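Long-range contacts in ribokinase (Arabidopsis thaliana, PDB 6ILS), which catalyses the magnesium-dependent, ATP-driven phosphorylation of D-ribose at O-5, giving D-ribose 5-phosphate for nucleotide synthesis and the pentose phosphate pathway: residues V8-N12 with R143-D147; E93-V99 with I110-A116; P122-S126 with I149-V153. All coordinates share one frame; numbering follows the deposited sequence.

Contact 1 of 3, residues V8-N12 with R143-D147; sequences VGSAN and REIPD. With RIB (alpha-D-ribofuranose), chain F.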
loop_
_atom_site.group_PDB
_atom_site.type_symbol
_atom_site.label_atom_id
_atom_site.label_comp_id
_atom_site.label_asym_id
_atom_site.label_seq_id
_atom_site.Cartn_x
_atom_site.Cartn_y
_atom_site.Cartn_z
ATOM N N VAL B 8 -9.438 -19.150 -10.830
ATOM C CA VAL B 8 -10.355 -18.045 -10.686
ATOM C C VAL B 8 -10.291 -17.603 -9.247
ATOM O O VAL B 8 -10.565 -18.379 -8.329
ATOM C CB VAL B 8 -11.799 -18.431 -11.076
ATOM C CG1 VAL B 8 -12.703 -17.184 -11.005
ATOM C CG2 VAL B 8 -11.816 -19.040 -12.481
ATOM N N GLY B 9 -9.899 -16.358 -9.010
ATOM C CA GLY B 9 -9.801 -15.946 -7.637
ATOM C C GLY B 9 -9.204 -14.575 -7.451
ATOM O O GLY B 9 -9.314 -13.710 -8.327
ATOM N N SER B 10 -8.544 -14.406 -6.310
ATOM C CA SER B 10 -8.112 -13.100 -5.816
ATOM C C SER B 10 -6.701 -12.675 -6.202
ATOM O O SER B 10 -5.813 -13.502 -6.373
ATOM C CB SER B 10 -8.189 -13.086 -4.312
ATOM O OG SER B 10 -7.382 -14.138 -3.782
ATOM N N ALA B 11 -6.505 -11.363 -6.270
ATOM C CA ALA B 11 -5.191 -10.761 -6.424
ATOM C C ALA B 11 -5.093 -9.613 -5.427
ATOM O O ALA B 11 -5.963 -8.763 -5.396
ATOM C CB ALA B 11 -4.969 -10.268 -7.858
ATOM N N ASN B 12 -4.055 -9.633 -4.587
ATOM C CA ASN B 12 -3.822 -8.626 -3.553
ATOM C C ASN B 12 -2.443 -8.016 -3.664
ATOM O O ASN B 12 -1.485 -8.722 -3.962
ATOM C CB ASN B 12 -3.917 -9.230 -2.138
ATOM C CG ASN B 12 -5.309 -9.653 -1.762
ATOM O OD1 ASN B 12 -6.295 -9.059 -2.198
ATOM N ND2 ASN B 12 -5.399 -10.672 -0.907
ATOM N N ARG B 143 -11.323 -18.725 -1.273
ATOM C CA ARG B 143 -12.438 -17.979 -0.697
ATOM C C ARG B 143 -12.112 -16.521 -0.434
ATOM O O ARG B 143 -12.310 -16.009 0.668
ATOM C CB ARG B 143 -12.906 -18.681 0.558
ATOM C CG ARG B 143 -13.324 -20.096 0.219
ATOM C CD ARG B 143 -14.470 -20.590 1.063
ATOM N NE ARG B 143 -15.669 -19.754 0.974
ATOM C CZ ARG B 143 -16.301 -19.284 2.045
ATOM N NH1 ARG B 143 -15.816 -19.552 3.251
ATOM N NH2 ARG B 143 -17.394 -18.541 1.921
ATOM N N GLU B 144 -11.646 -15.856 -1.486
ATOM C CA GLU B 144 -11.290 -14.432 -1.437
ATOM C C GLU B 144 -11.987 -13.657 -2.556
ATOM O O GLU B 144 -11.617 -12.519 -2.861
ATOM C CB GLU B 144 -9.755 -14.267 -1.527
ATOM C CG GLU B 144 -9.012 -14.807 -0.317
ATOM C CD GLU B 144 -7.532 -14.388 -0.262
ATOM O OE1 GLU B 144 -6.904 -14.170 -1.329
ATOM O OE2 GLU B 144 -7.011 -14.258 0.866
ATOM N N ILE B 145 -12.977 -14.293 -3.179
ATOM C CA ILE B 145 -13.913 -13.632 -4.099
ATOM C C ILE B 145 -15.333 -14.108 -3.699
ATOM O O ILE B 145 -15.470 -15.034 -2.883
ATOM C CB ILE B 145 -13.622 -13.944 -5.596
ATOM C CG1 ILE B 145 -13.976 -15.395 -5.921
ATOM C CG2 ILE B 145 -12.158 -13.635 -5.964
ATOM C CD1 ILE B 145 -13.865 -15.769 -7.360
ATOM N N PRO B 146 -16.388 -13.469 -4.235
ATOM C CA PRO B 146 -17.725 -13.810 -3.703
ATOM C C PRO B 146 -18.167 -15.266 -3.889
ATOM O O PRO B 146 -17.905 -15.857 -4.920
ATOM C CB PRO B 146 -18.658 -12.882 -4.496
ATOM C CG PRO B 146 -17.810 -11.695 -4.808
ATOM C CD PRO B 146 -16.429 -12.257 -5.074
ATOM N N ASP B 147 -18.859 -15.808 -2.889
ATOM C CA ASP B 147 -19.464 -17.139 -2.976
ATOM C C ASP B 147 -20.220 -17.331 -4.286
ATOM O O ASP B 147 -20.167 -18.391 -4.903
ATOM C CB ASP B 147 -20.416 -17.375 -1.794
ATOM C CG ASP B 147 -19.685 -17.606 -0.475
ATOM O OD1 ASP B 147 -18.535 -18.088 -0.498
ATOM O OD2 ASP B 147 -20.269 -17.318 0.594
HETATM O O5 RIB F . -1.919 -17.243 0.970
HETATM C C5 RIB F . -1.257 -16.011 0.856
HETATM C C4 RIB F . -2.162 -14.996 0.575
HETATM O O4 RIB F . -3.302 -14.937 1.561
HETATM C C3 RIB F . -1.381 -13.636 0.838
HETATM O O3 RIB F . -0.642 -13.277 -0.428
HETATM C C2 RIB F . -2.229 -12.816 1.268
HETATM O O2 RIB F . -2.525 -11.722 0.311
HETATM C C1 RIB F . -3.613 -13.669 1.638
HETATM O O1 RIB F . -4.617 -13.363 0.740
#

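Contact 2 of 3, residues E93-V99 with I110-A116; sequences EPTGHAV and IIIVGGA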
loop_
_atom_site.group_PDB
_atom_site.type_symbol
_atom_site.label_atom_id
_atom_site.label_comp_id
_atom_site.label_asym_id
_atom_site.label_seq_id
_atom_site.Cartn_x
_atom_site.Cartn_y
_atom_site.Cartn_z
ATOM N N GLU B 93 -13.271 0.505 -8.489
ATOM C CA GLU B 93 -12.877 -0.247 -7.296
ATOM C C GLU B 93 -11.360 -0.323 -7.245
ATOM O O GLU B 93 -10.719 -0.412 -8.289
ATOM C CB GLU B 93 -13.480 -1.660 -7.302
ATOM C CG GLU B 93 -15.001 -1.700 -7.279
ATOM C CD GLU B 93 -15.583 -1.295 -5.939
ATOM O OE1 GLU B 93 -14.824 -1.226 -4.950
ATOM O OE2 GLU B 93 -16.811 -1.065 -5.866
ATOM N N PRO B 94 -10.781 -0.297 -6.035
ATOM C CA PRO B 94 -9.329 -0.472 -5.914
ATOM C C PRO B 94 -8.938 -1.946 -6.012
ATOM O O PRO B 94 -9.739 -2.791 -5.611
ATOM C CB PRO B 94 -9.033 0.069 -4.520
ATOM C CG PRO B 94 -10.279 -0.238 -3.743
ATOM C CD PRO B 94 -11.433 -0.165 -4.718
ATOM N N THR B 95 -7.754 -2.240 -6.545
ATOM C CA THR B 95 -7.176 -3.588 -6.443
ATOM C C THR B 95 -7.193 -3.983 -4.968
ATOM O O THR B 95 -6.887 -3.160 -4.103
ATOM C CB THR B 95 -5.733 -3.622 -7.015
ATOM O OG1 THR B 95 -5.771 -3.288 -8.408
ATOM C CG2 THR B 95 -5.050 -4.994 -6.834
ATOM N N GLY B 96 -7.582 -5.217 -4.673
ATOM C CA GLY B 96 -7.594 -5.687 -3.301
ATOM C C GLY B 96 -6.207 -5.614 -2.688
ATOM O O GLY B 96 -5.188 -5.714 -3.368
ATOM N N HIS B 97 -6.161 -5.409 -1.385
ATOM C CA HIS B 97 -4.878 -5.384 -0.716
ATOM C C HIS B 97 -5.027 -5.830 0.725
ATOM O O HIS B 97 -6.139 -5.882 1.267
ATOM C CB HIS B 97 -4.226 -3.985 -0.812
ATOM C CG HIS B 97 -5.149 -2.846 -0.505
ATOM N ND1 HIS B 97 -6.144 -2.440 -1.367
ATOM C CD2 HIS B 97 -5.187 -1.986 0.542
ATOM C CE1 HIS B 97 -6.780 -1.403 -0.847
ATOM N NE2 HIS B 97 -6.212 -1.101 0.308
ATOM N N ALA B 98 -3.894 -6.184 1.321
ATOM C CA ALA B 98 -3.844 -6.679 2.690
ATOM C C ALA B 98 -2.711 -5.989 3.439
ATOM O O ALA B 98 -1.548 -6.086 3.040
ATOM C CB ALA B 98 -3.647 -8.188 2.706
ATOM N N VAL B 99 -3.054 -5.276 4.504
ATOM C CA VAL B 99 -2.042 -4.691 5.376
ATOM C C VAL B 99 -1.608 -5.727 6.406
ATOM O O VAL B 99 -2.371 -6.073 7.309
ATOM C CB VAL B 99 -2.559 -3.438 6.083
ATOM C CG1 VAL B 99 -1.508 -2.900 7.049
ATOM C CG2 VAL B 99 -2.937 -2.381 5.055
ATOM N N ILE B 110 -3.585 -8.844 10.474
ATOM C CA ILE B 110 -3.872 -8.549 9.075
ATOM C C ILE B 110 -5.207 -7.839 8.867
ATOM O O ILE B 110 -6.220 -8.224 9.449
ATOM C CB ILE B 110 -3.840 -9.844 8.228
ATOM C CG1 ILE B 110 -2.429 -10.437 8.247
ATOM C CG2 ILE B 110 -4.296 -9.572 6.787
ATOM C CD1 ILE B 110 -2.201 -11.562 7.277
ATOM N N ILE B 111 -5.180 -6.777 8.059
ATOM C CA ILE B 111 -6.388 -6.118 7.561
ATOM C C ILE B 111 -6.510 -6.359 6.058
ATOM O O ILE B 111 -5.602 -6.015 5.293
ATOM C CB ILE B 111 -6.382 -4.604 7.830
ATOM C CG1 ILE B 111 -6.137 -4.314 9.312
ATOM C CG2 ILE B 111 -7.683 -3.971 7.367
ATOM C CD1 ILE B 111 -6.291 -2.851 9.679
ATOM N N ILE B 112 -7.616 -6.969 5.636
ATOM C CA ILE B 112 -7.795 -7.287 4.223
ATOM C C ILE B 112 -8.859 -6.400 3.585
ATOM O O ILE B 112 -9.974 -6.266 4.097
ATOM C CB ILE B 112 -8.139 -8.786 4.020
ATOM C CG1 ILE B 112 -6.844 -9.599 4.052
ATOM C CG2 ILE B 112 -8.861 -9.010 2.690
ATOM C CD1 ILE B 112 -7.000 -11.067 3.829
ATOM N N VAL B 113 -8.478 -5.755 2.482
ATOM C CA VAL B 113 -9.404 -4.949 1.705
ATOM C C VAL B 113 -9.824 -5.756 0.489
ATOM O O VAL B 113 -8.981 -6.124 -0.340
ATOM C CB VAL B 113 -8.779 -3.603 1.248
ATOM C CG1 VAL B 113 -9.776 -2.810 0.413
ATOM C CG2 VAL B 113 -8.309 -2.795 2.445
ATOM N N GLY B 114 -11.117 -6.045 0.391
ATOM C CA GLY B 114 -11.623 -6.873 -0.688
ATOM C C GLY B 114 -11.443 -6.223 -2.038
ATOM O O GLY B 114 -10.977 -6.852 -2.995
ATOM N N GLY B 115 -11.808 -4.947 -2.109
ATOM C CA GLY B 115 -11.692 -4.199 -3.341
ATOM C C GLY B 115 -12.319 -4.880 -4.537
ATOM O O GLY B 115 -13.409 -5.462 -4.438
ATOM N N ALA B 116 -11.608 -4.836 -5.659
ATOM C CA ALA B 116 -12.084 -5.417 -6.911
ATOM C C ALA B 116 -12.319 -6.920 -6.772
ATOM O O ALA B 116 -13.143 -7.485 -7.494
ATOM C CB ALA B 116 -11.099 -5.138 -8.034
#

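Contact 3 of 3, residues P122-S126 with I149-V153; sequences PEIMS and INIQV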
loop_
_atom_site.group_PDB
_atom_site.type_symbol
_atom_site.label_atom_id
_atom_site.label_comp_id
_atom_site.label_asym_id
_atom_site.label_seq_id
_atom_site.Cartn_x
_atom_site.Cartn_y
_atom_site.Cartn_z
ATOM N N PRO B 122 -19.286 -9.441 -12.263
ATOM C CA PRO B 122 -20.685 -9.265 -12.668
ATOM C C PRO B 122 -21.612 -10.090 -11.785
ATOM O O PRO B 122 -21.177 -11.079 -11.185
ATOM C CB PRO B 122 -20.699 -9.773 -14.105
ATOM C CG PRO B 122 -19.655 -10.848 -14.106
ATOM C CD PRO B 122 -18.571 -10.378 -13.145
ATOM N N GLU B 123 -22.869 -9.677 -11.686
ATOM C CA GLU B 123 -23.859 -10.431 -10.937
ATOM C C GLU B 123 -23.976 -11.841 -11.518
ATOM O O GLU B 123 -24.056 -12.826 -10.784
ATOM C CB GLU B 123 -25.209 -9.710 -10.968
ATOM C CG GLU B 123 -26.391 -10.584 -10.562
ATOM C CD GLU B 123 -27.684 -9.796 -10.391
ATOM O OE1 GLU B 123 -27.622 -8.549 -10.327
ATOM O OE2 GLU B 123 -28.762 -10.427 -10.334
ATOM N N ILE B 124 -23.982 -11.917 -12.845
ATOM C CA ILE B 124 -23.981 -13.178 -13.569
ATOM C C ILE B 124 -22.782 -13.220 -14.495
ATOM O O ILE B 124 -22.566 -12.301 -15.279
ATOM C CB ILE B 124 -25.264 -13.371 -14.408
ATOM C CG1 ILE B 124 -26.509 -13.222 -13.533
ATOM C CG2 ILE B 124 -25.248 -14.720 -15.108
ATOM C CD1 ILE B 124 -26.566 -14.209 -12.390
ATOM N N MET B 125 -21.997 -14.286 -14.406
ATOM C CA MET B 125 -20.847 -14.440 -15.282
ATOM C C MET B 125 -21.304 -14.645 -16.710
ATOM O O MET B 125 -22.145 -15.502 -16.970
ATOM C CB MET B 125 -19.992 -15.622 -14.840
ATOM C CG MET B 125 -19.471 -15.487 -13.431
ATOM S SD MET B 125 -17.966 -14.509 -13.408
ATOM C CE MET B 125 -16.817 -15.696 -14.111
ATOM N N SER B 126 -20.752 -13.868 -17.638
ATOM C CA SER B 126 -21.076 -14.060 -19.053
ATOM C C SER B 126 -20.440 -15.349 -19.556
ATOM O O SER B 126 -19.446 -15.810 -18.997
ATOM C CB SER B 126 -20.605 -12.879 -19.896
ATOM O OG SER B 126 -19.224 -12.993 -20.178
ATOM N N ILE B 149 -19.826 -16.037 -7.275
ATOM C CA ILE B 149 -18.944 -16.259 -8.403
ATOM C C ILE B 149 -18.339 -17.659 -8.354
ATOM O O ILE B 149 -18.281 -18.341 -9.374
ATOM C CB ILE B 149 -17.826 -15.184 -8.427
ATOM C CG1 ILE B 149 -18.457 -13.797 -8.577
ATOM C CG2 ILE B 149 -16.833 -15.465 -9.552
ATOM C CD1 ILE B 149 -19.291 -13.651 -9.839
ATOM N N ASN B 150 -17.888 -18.088 -7.172
ATOM C CA ASN B 150 -17.351 -19.448 -7.051
ATOM C C ASN B 150 -18.380 -20.501 -7.437
ATOM O O ASN B 150 -18.049 -21.492 -8.080
ATOM C CB ASN B 150 -16.864 -19.729 -5.633
ATOM C CG ASN B 150 -15.460 -19.209 -5.386
ATOM O OD1 ASN B 150 -14.656 -19.096 -6.313
ATOM N ND2 ASN B 150 -15.169 -18.887 -4.144
ATOM N N ILE B 151 -19.626 -20.278 -7.029
ATOM C CA ILE B 151 -20.694 -21.240 -7.324
ATOM C C ILE B 151 -20.911 -21.342 -8.826
ATOM O O ILE B 151 -20.939 -22.433 -9.380
ATOM C CB ILE B 151 -21.998 -20.864 -6.590
ATOM C CG1 ILE B 151 -21.848 -21.171 -5.101
ATOM C CG2 ILE B 151 -23.180 -21.636 -7.178
ATOM C CD1 ILE B 151 -22.904 -20.559 -4.227
ATOM N N GLN B 152 -20.977 -20.203 -9.508
ATOM C CA GLN B 152 -21.186 -20.202 -10.943
ATOM C C GLN B 152 -20.051 -20.875 -11.707
ATOM O O GLN B 152 -20.283 -21.561 -12.704
ATOM C CB GLN B 152 -21.379 -18.761 -11.449
ATOM C CG GLN B 152 -22.621 -18.071 -10.882
ATOM C CD GLN B 152 -22.743 -16.628 -11.343
ATOM O OE1 GLN B 152 -22.755 -16.340 -12.545
ATOM N NE2 GLN B 152 -22.801 -15.711 -10.385
ATOM N N VAL B 153 -18.813 -20.671 -11.263
ATOM C CA VAL B 153 -17.676 -21.285 -11.945
ATOM C C VAL B 153 -17.696 -22.807 -11.767
ATOM O O VAL B 153 -17.548 -23.563 -12.723
ATOM C CB VAL B 153 -16.339 -20.704 -11.417
ATOM C CG1 VAL B 153 -15.153 -21.542 -11.901
ATOM C CG2 VAL B 153 -16.197 -19.258 -11.856
#

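Contact 1 of 3, residues V8-N12 with R143-D147
S10 and E144 meet where two neighbouring strands, 5-8 and 138-143, end at the C-terminal edge of the parallel strands of the central alpha/beta sheet of this PfkB-family kinase, a place that illustrates how loops beyond strand ends build a sugar pocket. The tight part is mostly polar. The S10 hydroxyl donates to E144 OE1; at 2.5 Å from OG to OE1 this bond is very short, so its exact length deserves caution. With OG lodged between the backbone N and carbonyl carbon (chi1 58°), the hydroxyl faces the glutamate and also meets the backbone N of G42. OE1 takes a second bond from K41 N. The rest of the E144 chain, extended beyond CG (chi2 -168°), carries the other oxygen to the bound ribose. Cutting this side chain back to an alanine is likely to leave ribose O1, the S10 hydroxyl and K41 N without the carboxylate they share. N12, also of the ribose pocket, lies beside it, its CB 3.8 Å from the sugar's O2. Close packing continues at I145, whose CG2 rests 3.4 Å from G9 C.

Farther along, the fit is looser: I145 CD1 and V8 CG1 are 4.1 Å apart, their side chains crossing at about a right angle. Beyond, R143 NH2 bridges to D147 OD1 at the partly exposed helix start. At the sugar end, ribose O1 donates to E144 OE2 across 2.6 Å.

Contact 2 of 3, residues E93-V99 with I110-A116
H97 and V113 form one rung of an antiparallel beta hairpin, strands 96-102 and 108-113, in the small sheet that serves as lid and dimer interface in ribokinases. The short segments run at 170° to each other, and backbone bonds set the register. H97 and V113 are a hydrogen-bonded pair, V113 N reaching H97 O at 2.6 Å and H97 N reaching V113 O at 3.1 Å. V99 and I111 are the next such pair, with V99 N 2.8 Å from I111 O and I111 N 3.0 Å from V99 O. A98 faces I112 between them as a non-hydrogen-bonded pair. Past the strands, A116 N gives one more bond to P94 O, 2.8 Å away.

Steric limits come from the glycines. At G115, which has positive phi, a CB would run into P94 O; at G96 it would strike G114 O.

Apolar contacts divide by face. A98 CB lies 3.7 Å from I112 CG1 on the face turned to the active site, where A98 approaches the bound ribose and I112 approaches E144. V99 and I111 share the other face, and V99 packs on V99 of the second subunit. I110 to I112 also pair with a strand of that subunit in a parallel ladder, carrying the sheet across the interface.

The aromatic contact belongs to H97. With CG between the backbone N and carbonyl carbon (chi1 46°), the ring leans across to V113 while ND1 donates in the ring plane to T95 O at 2.9 Å. NE2 is buried with no partner in the model. V113 covers one face in a CH-pi contact, its CB 3.7 Å from the centroid of the H97 ring and 13° off the normal.

Contact 3 of 3, residues P122-S126 with I149-V153
Q152 NE2 is held by two oxygens, E123 O across the contact at 3.2 Å and the hydroxyl OG of S148 one turn earlier in its own helix. The bond to E123 O is oblique, the oxygen lying out of the amide plane and the donor out of the carbonyl plane. The other end of the amide is met more directly: M125 N points almost straight at Q152 OE1, 2.9 Å away, with an angle of 174° at the hydrogen. One side chain thus reads a carbonyl and an N-H two residues apart, a compact example of how a glutamine can fasten a loop that has no regular structure of its own. Bonds at both ends fix the rotation of the amide, and the extended chain (chi2 177°) lets it span from helix to loop.

Beside these two bonds M125 supplies the apolar part. The bend at chi2 brings SD within 3.9 Å of I149 CD1, where the two side chains cross at about a right angle, and the bend at chi3 turns M125 CE toward V153 CG2, a looser approach at 4.3 Å. I149 CD1 also lies 3.5 Å from P122 O. E123 and I124 face solvent.

The loop, strung between helices 116-119 and 131-134, lies over the first turns of helix 147-158; V153 packs on V139 and L141 of strand 138-143, M125 on L130, and I149 on W121.

In the fold
From the N terminus, residues 8-12 leave the first strand of the chain, which lies inside the central sheet, and 130 residues pass before 143-147 close the long loop of contact 1 at the ribose pocket. Contact 2 is nested wholly inside that loop: 93-99 and 110-116 close a short hairpin in the lid sheet, touching contact 1 where A11 O packs on T95 CG2. Contact 3 opens next at 122-126, still within the loop, but closes at 149-153 beyond it, so contacts 1 and 3 cross; I145 meets N150 and V8 meets V153. Contacts 2 and 3 follow in series without touching. Together they tie lid, central sheet and flanking helix.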